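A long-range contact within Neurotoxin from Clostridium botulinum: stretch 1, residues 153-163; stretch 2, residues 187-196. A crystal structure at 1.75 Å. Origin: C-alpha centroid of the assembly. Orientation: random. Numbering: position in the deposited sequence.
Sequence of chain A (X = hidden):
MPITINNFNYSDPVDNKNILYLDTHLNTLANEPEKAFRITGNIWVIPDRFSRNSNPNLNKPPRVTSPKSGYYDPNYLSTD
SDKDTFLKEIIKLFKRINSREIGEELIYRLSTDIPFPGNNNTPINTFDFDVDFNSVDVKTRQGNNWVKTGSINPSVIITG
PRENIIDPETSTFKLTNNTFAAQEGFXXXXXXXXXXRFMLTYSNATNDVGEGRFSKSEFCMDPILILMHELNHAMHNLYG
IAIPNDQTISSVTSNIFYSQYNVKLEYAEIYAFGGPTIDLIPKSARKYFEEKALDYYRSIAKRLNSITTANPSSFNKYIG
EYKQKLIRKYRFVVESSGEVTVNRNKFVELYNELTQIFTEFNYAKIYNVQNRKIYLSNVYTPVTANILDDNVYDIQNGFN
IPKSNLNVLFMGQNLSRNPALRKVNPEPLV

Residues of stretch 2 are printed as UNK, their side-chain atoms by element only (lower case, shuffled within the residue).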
# COMPACT_ATOMS: atom_id res chain seq x y z
N ASN A 153 -15.86 -7.32 -0.55
CA ASN A 153 -14.54 -7.84 -0.20
C ASN A 153 -13.43 -7.08 -0.91
O ASN A 153 -12.93 -7.52 -1.95
CB ASN A 153 -14.45 -9.33 -0.55
CG ASN A 153 -15.10 -10.22 0.50
OD1 ASN A 153 -16.22 -9.97 0.94
ND2 ASN A 153 -14.39 -11.27 0.89
N PRO A 154 -13.04 -5.92 -0.37
CA PRO A 154 -11.97 -5.16 -1.02
C PRO A 154 -10.67 -5.95 -0.84
O PRO A 154 -10.56 -6.74 0.10
CB PRO A 154 -11.92 -3.86 -0.20
CG PRO A 154 -13.27 -3.78 0.46
CD PRO A 154 -13.56 -5.21 0.81
N SER A 155 -9.71 -5.76 -1.73
CA SER A 155 -8.42 -6.42 -1.58
C SER A 155 -7.50 -5.39 -0.94
O SER A 155 -6.61 -5.73 -0.15
CB SER A 155 -7.86 -6.86 -2.93
OG SER A 155 -8.54 -8.01 -3.40
N VAL A 156 -7.74 -4.13 -1.27
CA VAL A 156 -6.96 -3.02 -0.75
C VAL A 156 -7.85 -1.82 -0.49
O VAL A 156 -8.67 -1.45 -1.33
CB VAL A 156 -5.86 -2.57 -1.74
CG1 VAL A 156 -5.09 -1.38 -1.15
CG2 VAL A 156 -4.91 -3.72 -2.05
N ILE A 157 -7.71 -1.23 0.69
CA ILE A 157 -8.46 -0.02 1.02
C ILE A 157 -7.43 1.06 1.34
O ILE A 157 -6.62 0.89 2.25
CB ILE A 157 -9.36 -0.18 2.26
CG1 ILE A 157 -10.42 -1.25 2.02
CG2 ILE A 157 -10.03 1.16 2.59
CD1 ILE A 157 -11.34 -1.48 3.21
N ILE A 158 -7.44 2.14 0.57
CA ILE A 158 -6.52 3.24 0.83
C ILE A 158 -7.27 4.26 1.68
O ILE A 158 -8.39 4.63 1.35
CB ILE A 158 -6.07 3.90 -0.49
CG1 ILE A 158 -5.26 2.90 -1.31
CG2 ILE A 158 -5.27 5.17 -0.19
CD1 ILE A 158 -4.94 3.37 -2.69
N THR A 159 -6.66 4.68 2.78
CA THR A 159 -7.28 5.68 3.65
C THR A 159 -6.30 6.82 3.85
O THR A 159 -5.15 6.76 3.40
CB THR A 159 -7.58 5.13 5.06
OG1 THR A 159 -6.36 5.01 5.81
CG2 THR A 159 -8.25 3.77 4.98
N GLY A 160 -6.77 7.87 4.52
CA GLY A 160 -5.92 8.99 4.82
C GLY A 160 -4.97 8.55 5.92
O GLY A 160 -5.11 7.44 6.44
N PRO A 161 -4.01 9.40 6.31
CA PRO A 161 -3.03 9.09 7.35
C PRO A 161 -3.59 8.77 8.73
O PRO A 161 -4.73 9.12 9.06
CB PRO A 161 -2.16 10.35 7.40
CG PRO A 161 -2.35 10.97 6.06
CD PRO A 161 -3.81 10.76 5.79
N ARG A 162 -2.77 8.11 9.53
CA ARG A 162 -3.13 7.80 10.90
C ARG A 162 -2.64 9.02 11.69
O ARG A 162 -2.59 10.12 11.14
CB ARG A 162 -2.42 6.54 11.38
CG ARG A 162 -2.77 5.28 10.57
CD ARG A 162 -2.37 4.03 11.35
NE ARG A 162 -2.57 2.79 10.61
CZ ARG A 162 -2.50 1.58 11.16
NH1 ARG A 162 -2.22 1.46 12.46
NH2 ARG A 162 -2.68 0.49 10.43
N GLU A 163 -2.26 8.82 12.95
CA GLU A 163 -1.79 9.94 13.77
C GLU A 163 -0.63 10.73 13.15
O GLU A 163 -0.71 11.95 13.02
CB GLU A 163 -1.38 9.44 15.16
CG GLU A 163 -2.56 9.04 16.06
CD GLU A 163 -3.12 7.66 15.76
OE1 GLU A 163 -2.64 7.00 14.82
OE2 GLU A 163 -4.05 7.22 16.48
N UNK A 187 -3.02 -14.71 2.27
CA UNK A 187 -3.09 -13.31 1.92
C UNK A 187 -4.27 -12.78 2.71
O UNK A 187 -5.01 -13.57 3.31
N UNK A 188 -4.47 -11.47 2.71
CA UNK A 188 -5.58 -10.87 3.45
C UNK A 188 -5.78 -9.43 2.99
O UNK A 188 -4.91 -8.87 2.33
c UNK A 188 -5.29 -10.89 4.94
N UNK A 189 -6.92 -8.86 3.34
CA UNK A 189 -7.22 -7.48 2.98
C UNK A 189 -6.18 -6.55 3.61
O UNK A 189 -5.80 -6.73 4.77
c UNK A 189 -8.62 -7.10 3.48
c UNK A 189 -10.62 -5.63 3.28
c UNK A 189 -8.56 -4.79 4.45
c UNK A 189 -9.10 -5.66 3.31
N UNK A 190 -5.72 -5.56 2.84
CA UNK A 190 -4.74 -4.60 3.34
C UNK A 190 -5.36 -3.21 3.41
O UNK A 190 -6.17 -2.84 2.56
o UNK A 190 -2.72 -5.66 2.42
c UNK A 190 -3.53 -4.50 2.40
N UNK A 191 -4.98 -2.44 4.42
CA UNK A 191 -5.43 -1.06 4.54
C UNK A 191 -4.15 -0.24 4.49
O UNK A 191 -3.22 -0.47 5.27
c UNK A 191 -8.42 -1.17 7.05
c UNK A 191 -6.18 -0.78 5.86
c UNK A 191 -7.55 -1.45 5.83
c UNK A 191 -6.32 0.74 6.06
N UNK A 192 -4.10 0.70 3.55
CA UNK A 192 -2.95 1.58 3.39
C UNK A 192 -3.37 2.98 3.85
O UNK A 192 -4.28 3.56 3.28
c UNK A 192 -2.53 1.67 1.90
c UNK A 192 -1.66 0.28 -0.08
c UNK A 192 -1.45 2.75 1.73
c UNK A 192 -2.02 0.31 1.41
N UNK A 193 -2.71 3.49 4.88
CA UNK A 193 -3.01 4.83 5.41
C UNK A 193 -1.88 5.73 4.94
O UNK A 193 -0.71 5.51 5.29
o UNK A 193 -4.12 3.88 7.32
c UNK A 193 -3.10 4.79 6.93
N UNK A 194 -2.22 6.77 4.19
CA UNK A 194 -1.18 7.60 3.59
C UNK A 194 -1.69 8.93 3.04
O UNK A 194 -2.89 9.13 2.86
c UNK A 194 -0.59 6.80 2.41
c UNK A 194 1.22 6.71 0.64
c UNK A 194 0.59 7.52 1.76
c UNK A 194 -1.70 6.58 1.36
N UNK A 195 -0.75 9.84 2.80
CA UNK A 195 -1.03 11.12 2.16
C UNK A 195 0.22 11.41 1.35
O UNK A 195 1.16 12.03 1.84
c UNK A 195 -1.26 12.24 3.17
o UNK A 195 -1.60 13.42 2.45
N UNK A 196 0.25 10.95 0.09
CA UNK A 196 1.39 11.14 -0.81
C UNK A 196 1.88 12.57 -1.04
O UNK A 196 3.05 12.76 -1.37
c UNK A 196 -0.02 9.42 -1.63
c UNK A 196 0.92 10.48 -2.11
c UNK A 196 -0.80 10.15 -0.56
O HOH W 1 -3.33 -6.51 0.09
O HOH W 2 -5.21 -8.04 -0.25
O HOH W 3 -3.06 1.46 8.01

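Position 187 has no side-chain atom, and nothing of stretch 1 lies within contact range. Its phi/psi of 90/172° would jam a CB against the preceding carbonyl O, which by itself calls for glycine: Gly187.

Position 188 carries a single carbon, pointing away from stretch 1 and out of contact with it. One carbon and nothing more is alanine, Ala188. Its part in the contact is made by its backbone: water 2 lies 2.7 Å from Ala188 O and 2.7 Å from Ser155 O, within hydrogen-bonding reach of both, though acceptors elsewhere in the structure also compete for its protons.

Position 189 has four carbons, forked at the second, which defines Leu189. Its CB leaves sideways, but the end of the chain comes nearer, so that Leu189 CD1 lies 3.4 Å from Pro154 O, 3.9 Å from Pro154 CD and 4.2 Å from Ile157 CD1.

At position 190 one carbon is followed by one oxygen. The unbranched pair identifies Ser190. Its OG lies 2.6 Å from water 1, and its backbone opens the strand pairing: Ser190 N donates to Ser155 O at 3.1 Å, and Ser190 O accepts from Ile157 N at 2.9 Å.

Position 191 shows four carbons forked at the first, one arm two carbons long; this is isoleucine, Ile191. It shares a face of the sheet with Ile157 and Thr159, with Ile191 CG1 4.2 Å from Ile157 CB and Ile191 CG2 3.8 Å from Thr159 CG2.

The same four-carbon pattern, forked at the first, recurs at position 192, on the face holding Val156 and Ile158. It is Ile192, whose CD1 reaches to 4.0 Å from Val156 CG1. Ile192 N donates to Ile157 O at 2.8 Å, and Thr159 N donates to Ile192 O at 2.7 Å.

Position 193 again has one carbon and one oxygen, hence Ser193. Its OG lies 2.9 Å from Thr159 OG1, while Thr159 OG1 donates to Gly160 O at 2.8 Å. Water 3 joins Ser193 OG, at 2.7 Å, to Arg162 NH2, from which it accepts at 2.6 Å.

Position 194 has four carbons, forked at the first with one longer arm: Ile194. Although its CB points away, Ile194 CG2 comes within 4.1 Å of Ile158 CG2. Ile194 N donates to Thr159 O at 3.0 Å.

One carbon and one oxygen at position 195 give Ser195, whose CB packs 3.3 Å from Pro161 CG. At position 196 three carbons close a ring onto the backbone N, the mark of proline; Pro196 makes no contact with stretch 1.

The contact is a parallel two-strand pairing, with axes 19° apart and 4.6 Å at closest approach. Five backbone hydrogen bonds, with N-H...O angles of 160-173°, fix the register from Val156 opposite Ser190 to Thr159 opposite Ser193. Because side chains alternate between faces, Val156 and Ile158 meet Ile192 on one, while Ile157 and Thr159 meet Ile191 on the other. Together the stretches bury 687 Å².

Stretch 2 (187-196) GALSIISISP
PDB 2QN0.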